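Local structure of thioredoxin peroxidase 2 (Plasmodium falciparum, 2C0D) at residues Tyr32-Gln37 with Val48-Phe53; Tyr58-Phe63 with Val91-Ile96; Tyr64-Thr69 with Tyr102-Trp107. The protein probably reduces hydrogen peroxide to water and organic hydroperoxides to alcohols, as a thioredoxin-dependent 2-Cys peroxiredoxin of the mitochondrion. All blocks are in the same frame, centred on the assembly; numbering follows the deposited sequence.

Contact 1. Residues Tyr32-Gln37 with Val48-Phe53; sequences YNFTAQ and VDLSSF
Ala36 and Val48 form an antiparallel hydrogen-bonded pair at the base of the beta hairpin of strands 35-39 and 45-49. Val48 N donates to Ala36 O at 2.8 Å. Ala36 N returns a bond to Val48 O at 3.1 Å. Thr35 and Asp49 make the next, non-hydrogen-bonded pair. Leu50 N then bonds to Phe34 O at 3.3 Å.

The Asp49 side chain folds over the residues that follow it. Asp49 OD1 accepts from Ser51 N, an Asx turn, and also from Ser51 OG. Both donors come from the same side of the carboxylate plane. Asn33 lies against that turn. Its OD1 accepts a weak, bent bond from Ser51 N at 2.9 Å.

Packing gathers round the Phe34 ring. With chi1 at 56°, its CG sits between the backbone N and carbonyl carbon, and the ring lies alongside Val48. Phe34 CE1 meets Val48 CG1 at 4.0 Å. Helix 131-135 adds Ile132 to the same ring, and Leu50 also touches Cys59 of strand 58-63. Leu50 CB lies over one ring face towards the rim, and Leu50 CD1 stands 4.0 Å from Phe34 CE2.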
loop_
_atom_site.group_PDB
_atom_site.type_symbol
_atom_site.label_atom_id
_atom_site.label_comp_id
_atom_site.label_asym_id
_atom_site.label_seq_id
_atom_site.Cartn_x
_atom_site.Cartn_y
_atom_site.Cartn_z
ATOM N N TYR B 32 12.673 10.561 -2.186
ATOM C CA TYR B 32 14.091 10.571 -1.880
ATOM C C TYR B 32 14.893 10.236 -3.122
ATOM O O TYR B 32 14.749 9.148 -3.710
ATOM C CB TYR B 32 14.374 9.558 -0.759
ATOM C CG TYR B 32 15.863 9.378 -0.464
ATOM C CD1 TYR B 32 16.617 10.414 0.127
ATOM C CD2 TYR B 32 16.505 8.177 -0.749
ATOM C CE1 TYR B 32 17.983 10.254 0.415
ATOM C CE2 TYR B 32 17.897 8.007 -0.444
ATOM C CZ TYR B 32 18.610 9.059 0.124
ATOM O OH TYR B 32 19.971 8.924 0.435
ATOM N N ASN B 33 15.758 11.177 -3.512
ATOM C CA ASN B 33 16.530 11.070 -4.729
ATOM C C ASN B 33 17.858 10.368 -4.463
ATOM O O ASN B 33 18.846 11.001 -4.152
ATOM C CB ASN B 33 16.796 12.493 -5.264
ATOM C CG ASN B 33 17.516 12.514 -6.589
ATOM O OD1 ASN B 33 17.609 11.503 -7.317
ATOM N ND2 ASN B 33 18.045 13.714 -6.936
ATOM N N PHE B 34 17.892 9.063 -4.639
ATOM C CA PHE B 34 19.110 8.317 -4.328
ATOM C C PHE B 34 20.063 8.266 -5.496
ATOM O O PHE B 34 19.681 8.510 -6.641
ATOM C CB PHE B 34 18.755 6.905 -3.893
ATOM C CG PHE B 34 17.925 6.143 -4.887
ATOM C CD1 PHE B 34 18.532 5.404 -5.906
ATOM C CD2 PHE B 34 16.537 6.127 -4.780
ATOM C CE1 PHE B 34 17.757 4.682 -6.800
ATOM C CE2 PHE B 34 15.766 5.409 -5.658
ATOM C CZ PHE B 34 16.378 4.676 -6.673
ATOM N N THR B 35 21.321 7.945 -5.184
ATOM C CA THR B 35 22.306 7.562 -6.188
ATOM C C THR B 35 22.939 6.254 -5.682
ATOM O O THR B 35 23.357 6.140 -4.502
ATOM C CB THR B 35 23.391 8.642 -6.461
ATOM O OG1 THR B 35 22.777 9.854 -6.937
ATOM C CG2 THR B 35 24.345 8.169 -7.548
ATOM N N ALA B 36 22.952 5.242 -6.542
ATOM C CA ALA B 36 23.440 3.929 -6.111
ATOM C C ALA B 36 23.904 3.208 -7.357
ATOM O O ALA B 36 23.509 3.565 -8.463
ATOM C CB ALA B 36 22.319 3.111 -5.424
ATOM N N GLN B 37 24.721 2.188 -7.182
ATOM C CA GLN B 37 25.057 1.339 -8.330
ATOM C C GLN B 37 23.924 0.392 -8.616
ATOM O O GLN B 37 23.235 -0.084 -7.691
ATOM C CB GLN B 37 26.327 0.520 -8.056
ATOM C CG GLN B 37 27.569 1.370 -7.890
ATOM C CD GLN B 37 28.804 0.517 -7.881
ATOM O OE1 GLN B 37 28.889 -0.434 -7.100
ATOM N NE2 GLN B 37 29.751 0.806 -8.780
ATOM N N VAL B 48 22.637 4.627 -10.894
ATOM C CA VAL B 48 21.199 4.842 -10.978
ATOM C C VAL B 48 20.865 6.039 -10.126
ATOM O O VAL B 48 21.118 6.048 -8.931
ATOM C CB VAL B 48 20.397 3.620 -10.432
ATOM C CG1 VAL B 48 18.889 3.882 -10.524
ATOM C CG2 VAL B 48 20.799 2.357 -11.217
ATOM N N ASP B 49 20.283 7.039 -10.769
ATOM C CA ASP B 49 19.991 8.325 -10.163
ATOM C C ASP B 49 18.505 8.555 -10.376
ATOM O O ASP B 49 18.078 8.681 -11.520
ATOM C CB ASP B 49 20.793 9.388 -10.935
ATOM C CG ASP B 49 20.531 10.801 -10.465
ATOM O OD1 ASP B 49 19.829 10.977 -9.435
ATOM O OD2 ASP B 49 21.034 11.746 -11.148
ATOM N N LEU B 50 17.728 8.624 -9.296
ATOM C CA LEU B 50 16.269 8.727 -9.442
ATOM C C LEU B 50 15.915 9.979 -10.227
ATOM O O LEU B 50 14.994 9.971 -11.054
ATOM C CB LEU B 50 15.551 8.725 -8.093
ATOM C CG LEU B 50 14.060 8.380 -8.155
ATOM C CD1 LEU B 50 13.903 6.969 -8.792
ATOM C CD2 LEU B 50 13.435 8.428 -6.754
ATOM N N SER B 51 16.672 11.051 -10.000
ATOM C CA SER B 51 16.324 12.328 -10.608
ATOM C C SER B 51 16.466 12.312 -12.115
ATOM O O SER B 51 15.862 13.145 -12.791
ATOM C CB SER B 51 17.094 13.506 -10.000
ATOM O OG SER B 51 18.463 13.410 -10.296
ATOM N N SER B 52 17.185 11.326 -12.651
ATOM C CA SER B 52 17.305 11.208 -14.106
ATOM C C SER B 52 15.989 10.915 -14.828
ATOM O O SER B 52 15.877 11.170 -16.028
ATOM C CB SER B 52 18.368 10.189 -14.525
ATOM O OG SER B 52 17.958 8.855 -14.287
ATOM N N PHE B 53 15.003 10.386 -14.106
ATOM C CA PHE B 53 13.733 10.013 -14.727
ATOM C C PHE B 53 12.719 11.166 -14.708
ATOM O O PHE B 53 11.670 11.096 -15.352
ATOM C CB PHE B 53 13.177 8.752 -14.044
ATOM C CG PHE B 53 14.110 7.567 -14.142
ATOM C CD1 PHE B 53 14.254 6.888 -15.354
ATOM C CD2 PHE B 53 14.871 7.156 -13.046
ATOM C CE1 PHE B 53 15.127 5.800 -15.485
ATOM C CE2 PHE B 53 15.755 6.036 -13.155
ATOM C CZ PHE B 53 15.877 5.363 -14.392
#

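Contact 2. Residues Tyr58-Phe63 with Val91-Ile96; sequences YCCLLF and VELLGI
Tyr58 pairs with Val91 at the start of two parallel strands in the central sheet of the thioredoxin-like fold. Helices 73-81 and 83-88 lie between them in the chain, a beta-alpha-beta crossover. The register stays unbroken to Phe63 and Ile96, and the strand axes cross at -21°. Tyr58 O accepts Glu92 N, and Tyr58 CB rests on Val91 CG2 at 3.9 Å. The Tyr58 ring extends off the sheet, and its OH bonds to Asp186.

Cys59 adds a CA-H...O contact from its CA to Glu92 O. Cys60 is held at both backbone ends: N donates to Glu92 O (2.8 Å) and O accepts Leu94 N (2.9 Å). Its SG is anti to the backbone N (chi1 174°) and meets Leu93 CD1 at 3.7 Å.

Leu61 turns to the other face. It lies side by side with Leu94, CD2 to CD1. Leu62 N donates to Leu94 O, and Leu62 O takes Ile96 N at 2.8 Å. Phe63 closes the row. Ile96 CD1 makes a CH-pi contact over one ring face, 4.1 Å from the Phe63 centroid, while Ile96 CG2 touches Phe63 CE1.

Strand 144-152 pairs with the far edge of strand 58-63. Helices 73-81 and 172-188 pack on the face of Tyr58, Cys60, Leu62, Val91 and Leu93.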
loop_
_atom_site.group_PDB
_atom_site.type_symbol
_atom_site.label_atom_id
_atom_site.label_comp_id
_atom_site.label_asym_id
_atom_site.label_seq_id
_atom_site.Cartn_x
_atom_site.Cartn_y
_atom_site.Cartn_z
ATOM N N TYR B 58 7.698 7.545 -15.309
ATOM C CA TYR B 58 7.276 7.112 -13.968
ATOM C C TYR B 58 8.295 6.091 -13.490
ATOM O O TYR B 58 8.998 5.493 -14.321
ATOM C CB TYR B 58 5.920 6.412 -14.029
ATOM C CG TYR B 58 4.783 7.334 -14.392
ATOM C CD1 TYR B 58 4.031 7.958 -13.400
ATOM C CD2 TYR B 58 4.449 7.557 -15.725
ATOM C CE1 TYR B 58 2.976 8.817 -13.737
ATOM C CE2 TYR B 58 3.385 8.417 -16.081
ATOM C CZ TYR B 58 2.672 9.037 -15.077
ATOM O OH TYR B 58 1.628 9.867 -15.414
ATOM N N CYS B 59 8.408 5.913 -12.170
ATOM C CA CYS B 59 9.233 4.824 -11.623
ATOM C C CYS B 59 8.401 3.948 -10.717
ATOM O O CYS B 59 7.510 4.452 -10.013
ATOM C CB CYS B 59 10.374 5.383 -10.787
ATOM S SG CYS B 59 11.570 6.273 -11.796
ATOM N N CYS B 60 8.691 2.655 -10.715
ATOM C CA CYS B 60 8.091 1.742 -9.737
ATOM C C CYS B 60 9.285 1.178 -8.948
ATOM O O CYS B 60 10.142 0.524 -9.534
ATOM C CB CYS B 60 7.302 0.632 -10.442
ATOM S SG CYS B 60 6.702 -0.608 -9.317
ATOM N N LEU B 61 9.378 1.515 -7.666
ATOM C CA LEU B 61 10.460 0.995 -6.829
ATOM C C LEU B 61 9.962 -0.267 -6.140
ATOM O O LEU B 61 8.969 -0.211 -5.383
ATOM C CB LEU B 61 10.872 1.996 -5.754
ATOM C CG LEU B 61 11.191 3.402 -6.248
ATOM C CD1 LEU B 61 11.712 4.288 -5.105
ATOM C CD2 LEU B 61 12.180 3.371 -7.461
ATOM N N LEU B 62 10.647 -1.383 -6.338
ATOM C CA LEU B 62 10.227 -2.644 -5.777
ATOM C C LEU B 62 11.309 -3.103 -4.796
ATOM O O LEU B 62 12.366 -3.598 -5.229
ATOM C CB LEU B 62 10.059 -3.665 -6.923
ATOM C CG LEU B 62 9.563 -5.076 -6.610
ATOM C CD1 LEU B 62 8.077 -5.091 -6.272
ATOM C CD2 LEU B 62 9.833 -5.985 -7.819
ATOM N N PHE B 63 11.064 -2.939 -3.495
ATOM C CA PHE B 63 12.051 -3.350 -2.475
ATOM C C PHE B 63 11.806 -4.800 -2.054
ATOM O O PHE B 63 10.650 -5.282 -2.008
ATOM C CB PHE B 63 11.883 -2.497 -1.214
ATOM C CG PHE B 63 12.332 -1.066 -1.377
ATOM C CD1 PHE B 63 13.631 -0.685 -0.992
ATOM C CD2 PHE B 63 11.450 -0.106 -1.862
ATOM C CE1 PHE B 63 14.042 0.639 -1.104
ATOM C CE2 PHE B 63 11.843 1.233 -1.965
ATOM C CZ PHE B 63 13.135 1.612 -1.569
ATOM N N VAL B 91 6.946 3.328 -17.563
ATOM C CA VAL B 91 7.368 3.143 -16.168
ATOM C C VAL B 91 8.719 2.425 -16.134
ATOM O O VAL B 91 8.859 1.331 -16.710
ATOM C CB VAL B 91 6.344 2.285 -15.354
ATOM C CG1 VAL B 91 6.848 2.111 -13.874
ATOM C CG2 VAL B 91 4.971 2.928 -15.393
ATOM N N GLU B 92 9.694 3.034 -15.457
ATOM C CA GLU B 92 10.960 2.351 -15.160
ATOM C C GLU B 92 10.793 1.484 -13.896
ATOM O O GLU B 92 10.522 2.037 -12.806
ATOM C CB GLU B 92 12.062 3.398 -14.934
ATOM C CG GLU B 92 13.477 2.757 -14.759
ATOM C CD GLU B 92 14.209 2.420 -16.063
ATOM O OE1 GLU B 92 13.770 2.879 -17.155
ATOM O OE2 GLU B 92 15.268 1.706 -15.994
ATOM N N LEU B 93 10.941 0.164 -14.031
ATOM C CA LEU B 93 10.888 -0.737 -12.857
ATOM C C LEU B 93 12.287 -0.865 -12.252
ATOM O O LEU B 93 13.257 -1.240 -12.960
ATOM C CB LEU B 93 10.373 -2.117 -13.269
ATOM C CG LEU B 93 10.250 -3.146 -12.136
ATOM C CD1 LEU B 93 9.260 -2.658 -11.034
ATOM C CD2 LEU B 93 9.806 -4.520 -12.734
ATOM N N LEU B 94 12.415 -0.571 -10.959
ATOM C CA LEU B 94 13.717 -0.734 -10.273
ATOM C C LEU B 94 13.572 -1.671 -9.064
ATOM O O LEU B 94 12.798 -1.371 -8.119
ATOM C CB LEU B 94 14.245 0.614 -9.793
ATOM C CG LEU B 94 14.444 1.664 -10.905
ATOM C CD1 LEU B 94 14.817 2.999 -10.300
ATOM C CD2 LEU B 94 15.474 1.217 -11.940
ATOM N N GLY B 95 14.293 -2.797 -9.096
ATOM C CA GLY B 95 14.301 -3.682 -7.926
ATOM C C GLY B 95 15.357 -3.134 -6.991
ATOM O O GLY B 95 16.445 -2.682 -7.437
ATOM N N ILE B 96 15.057 -3.085 -5.699
ATOM C CA ILE B 96 16.041 -2.544 -4.751
ATOM C C ILE B 96 16.212 -3.488 -3.542
ATOM O O ILE B 96 15.220 -3.873 -2.932
ATOM C CB ILE B 96 15.625 -1.163 -4.216
ATOM C CG1 ILE B 96 15.368 -0.178 -5.370
ATOM C CG2 ILE B 96 16.715 -0.629 -3.266
ATOM C CD1 ILE B 96 14.687 1.120 -4.962
#

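Contact 3. Residues Tyr64-Thr69 with Tyr102-Trp107; sequences YPLNYT and YSHLAW
Trp107 presents one face of its six-membered ring to Leu66. The methyl CD2 of Leu66 stands 3.5 Å from the ring centroid and 14° off the normal, a close CH-pi contact. It leans towards the rim, and its nearest ring atom is Trp107 CZ3 at 3.4 Å. Leu66 CG lies in the plane of the Tyr64 ring, at its edge.

The rings of Tyr64 and Trp107 meet obliquely, their planes 41° apart. Tyr64 CE1 is 3.5 Å from Trp107 CZ3, and the two side chains pass one another, running in opposing senses. Tyr64 CG lies between its backbone N and carbonyl carbon (chi1 54°), which turns the ring toward helix 101-109.

Residues 64-69 belong to the loop that follows strand 58-63 and leads into helix 73-81. Pro65, Thr69 and Cys72 fit the PxxxTxxC motif of peroxiredoxins. Cys72 is the predicted peroxidatic cysteine, and the Trp107 side chain lies about 6 Å from its side chain at the nearest atoms. Helix 101-109 packs against this loop, and Trp107 also touches Val71.

His104 reaches Tyr64 from the helix side. Its CE1 is 3.2 Å from Tyr64 OH, with no hydrogen bond between the two side chains. His104 NE2 has a weak bond to Val125 O. His104 ND1 is buried without a polar partner, and Leu66 CD1 lies 4.0 Å from it.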
loop_
_atom_site.group_PDB
_atom_site.type_symbol
_atom_site.label_atom_id
_atom_site.label_comp_id
_atom_site.label_asym_id
_atom_site.label_seq_id
_atom_site.Cartn_x
_atom_site.Cartn_y
_atom_site.Cartn_z
ATOM N N TYR B 64 12.882 -5.513 -1.726
ATOM C CA TYR B 64 12.699 -6.925 -1.288
ATOM C C TYR B 64 13.918 -7.366 -0.493
ATOM O O TYR B 64 14.997 -6.725 -0.595
ATOM C CB TYR B 64 12.480 -7.870 -2.493
ATOM C CG TYR B 64 13.584 -7.710 -3.500
ATOM C CD1 TYR B 64 14.821 -8.398 -3.361
ATOM C CD2 TYR B 64 13.430 -6.810 -4.563
ATOM C CE1 TYR B 64 15.862 -8.185 -4.271
ATOM C CE2 TYR B 64 14.470 -6.589 -5.471
ATOM C CZ TYR B 64 15.664 -7.261 -5.316
ATOM O OH TYR B 64 16.646 -6.980 -6.255
ATOM N N PRO B 65 13.745 -8.410 0.339
ATOM C CA PRO B 65 14.822 -9.076 1.081
ATOM C C PRO B 65 15.442 -10.236 0.278
ATOM O O PRO B 65 14.752 -10.874 -0.531
ATOM C CB PRO B 65 14.066 -9.636 2.312
ATOM C CG PRO B 65 12.744 -10.075 1.732
ATOM C CD PRO B 65 12.408 -8.916 0.740
ATOM N N LEU B 66 16.745 -10.467 0.493
ATOM C CA LEU B 66 17.436 -11.624 -0.075
ATOM C C LEU B 66 17.879 -12.670 0.967
ATOM O O LEU B 66 18.513 -13.652 0.598
ATOM C CB LEU B 66 18.658 -11.189 -0.888
ATOM C CG LEU B 66 18.387 -10.505 -2.231
ATOM C CD1 LEU B 66 19.711 -10.324 -3.028
ATOM C CD2 LEU B 66 17.369 -11.233 -3.078
ATOM N N ASN B 67 17.495 -12.508 2.226
ATOM C CA ASN B 67 17.836 -13.554 3.214
ATOM C C ASN B 67 17.072 -14.843 2.888
ATOM O O ASN B 67 15.994 -14.795 2.281
ATOM C CB ASN B 67 17.603 -13.091 4.640
ATOM C CG ASN B 67 16.242 -12.511 4.830
ATOM O OD1 ASN B 67 15.271 -13.244 4.962
ATOM N ND2 ASN B 67 16.157 -11.177 4.858
ATOM N N TYR B 68 17.628 -15.992 3.238
ATOM C CA TYR B 68 16.955 -17.249 2.875
ATOM C C TYR B 68 15.552 -17.407 3.450
ATOM O O TYR B 68 14.708 -18.056 2.828
ATOM C CB TYR B 68 17.788 -18.467 3.250
ATOM C CG TYR B 68 19.069 -18.604 2.447
ATOM C CD1 TYR B 68 19.133 -18.219 1.108
ATOM C CD2 TYR B 68 20.207 -19.173 3.031
ATOM C CE1 TYR B 68 20.308 -18.332 0.378
ATOM C CE2 TYR B 68 21.393 -19.329 2.297
ATOM C CZ TYR B 68 21.429 -18.897 0.975
ATOM O OH TYR B 68 22.587 -19.018 0.229
ATOM N N THR B 69 15.308 -16.849 4.625
ATOM C CA THR B 69 13.981 -16.989 5.229
ATOM C C THR B 69 12.907 -16.381 4.330
ATOM O O THR B 69 11.852 -17.022 4.105
ATOM C CB THR B 69 13.906 -16.388 6.628
ATOM O OG1 THR B 69 14.864 -17.062 7.454
ATOM C CG2 THR B 69 12.510 -16.628 7.237
ATOM N N TYR B 102 27.394 -7.915 -6.845
ATOM C CA TYR B 102 27.765 -9.333 -7.027
ATOM C C TYR B 102 26.576 -10.232 -6.654
ATOM O O TYR B 102 26.223 -11.141 -7.393
ATOM C CB TYR B 102 28.953 -9.726 -6.127
ATOM C CG TYR B 102 29.275 -11.165 -6.315
ATOM C CD1 TYR B 102 30.154 -11.548 -7.350
ATOM C CD2 TYR B 102 28.704 -12.142 -5.509
ATOM C CE1 TYR B 102 30.468 -12.898 -7.558
ATOM C CE2 TYR B 102 29.002 -13.508 -5.705
ATOM C CZ TYR B 102 29.869 -13.857 -6.746
ATOM O OH TYR B 102 30.163 -15.182 -6.960
ATOM N N SER B 103 25.950 -9.955 -5.507
ATOM C CA SER B 103 24.814 -10.774 -5.045
ATOM C C SER B 103 23.665 -10.786 -6.092
ATOM O O SER B 103 23.073 -11.838 -6.345
ATOM C CB SER B 103 24.289 -10.252 -3.687
ATOM O OG SER B 103 25.241 -10.573 -2.642
ATOM N N HIS B 104 23.348 -9.621 -6.663
ATOM C CA HIS B 104 22.313 -9.559 -7.729
ATOM C C HIS B 104 22.697 -10.340 -8.979
ATOM O O HIS B 104 21.877 -11.060 -9.526
ATOM C CB HIS B 104 22.023 -8.124 -8.094
ATOM C CG HIS B 104 21.262 -7.391 -7.021
ATOM N ND1 HIS B 104 20.288 -7.996 -6.245
ATOM C CD2 HIS B 104 21.309 -6.103 -6.624
ATOM C CE1 HIS B 104 19.773 -7.103 -5.413
ATOM N NE2 HIS B 104 20.373 -5.947 -5.626
ATOM N N LEU B 105 23.947 -10.188 -9.409
ATOM C CA LEU B 105 24.416 -10.918 -10.588
ATOM C C LEU B 105 24.286 -12.437 -10.330
ATOM O O LEU B 105 23.832 -13.177 -11.188
ATOM C CB LEU B 105 25.864 -10.543 -10.920
ATOM C CG LEU B 105 26.430 -11.334 -12.119
ATOM C CD1 LEU B 105 25.551 -11.108 -13.381
ATOM C CD2 LEU B 105 27.907 -10.891 -12.270
ATOM N N ALA B 106 24.721 -12.893 -9.156
ATOM C CA ALA B 106 24.613 -14.316 -8.782
ATOM C C ALA B 106 23.151 -14.804 -8.820
ATOM O O ALA B 106 22.866 -15.917 -9.280
ATOM C CB ALA B 106 25.198 -14.526 -7.407
ATOM N N TRP B 107 22.222 -13.948 -8.386
ATOM C CA TRP B 107 20.790 -14.317 -8.380
ATOM C C TRP B 107 20.264 -14.442 -9.822
ATOM O O TRP B 107 19.463 -15.362 -10.144
ATOM C CB TRP B 107 19.999 -13.261 -7.611
ATOM C CG TRP B 107 18.694 -13.771 -7.036
ATOM C CD1 TRP B 107 18.355 -15.061 -6.704
ATOM C CD2 TRP B 107 17.607 -12.946 -6.636
ATOM N NE1 TRP B 107 17.085 -15.078 -6.129
ATOM C CE2 TRP B 107 16.614 -13.792 -6.084
ATOM C CE3 TRP B 107 17.367 -11.575 -6.712
ATOM C CZ2 TRP B 107 15.383 -13.299 -5.610
ATOM C CZ3 TRP B 107 16.098 -11.075 -6.242
ATOM C CH2 TRP B 107 15.158 -11.955 -5.698
#

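In the fold
Contact 2 is central and buried, its centre about 3 Å from that of the chain. Contact 3 is peripheral, its centre about 15 Å out, yet also buried. Contact 1, about 13 Å out, is the partly exposed one. Contacts 1 and 2 reach the same sheet and touch through Phe53, which packs on Cys59 and Glu92. Contact 1 mixes hairpin bonds with a partly exposed polar turn. Contact 2 combines regular parallel-strand bonds with mostly apolar side chains on both faces. Contact 3 has no hydrogen bond between its segments and relies on aromatic and aliphatic packing. Both its segments follow the strands of contact 2 in the chain, and Tyr64 N probably bonds to Ile96 O where the two meet.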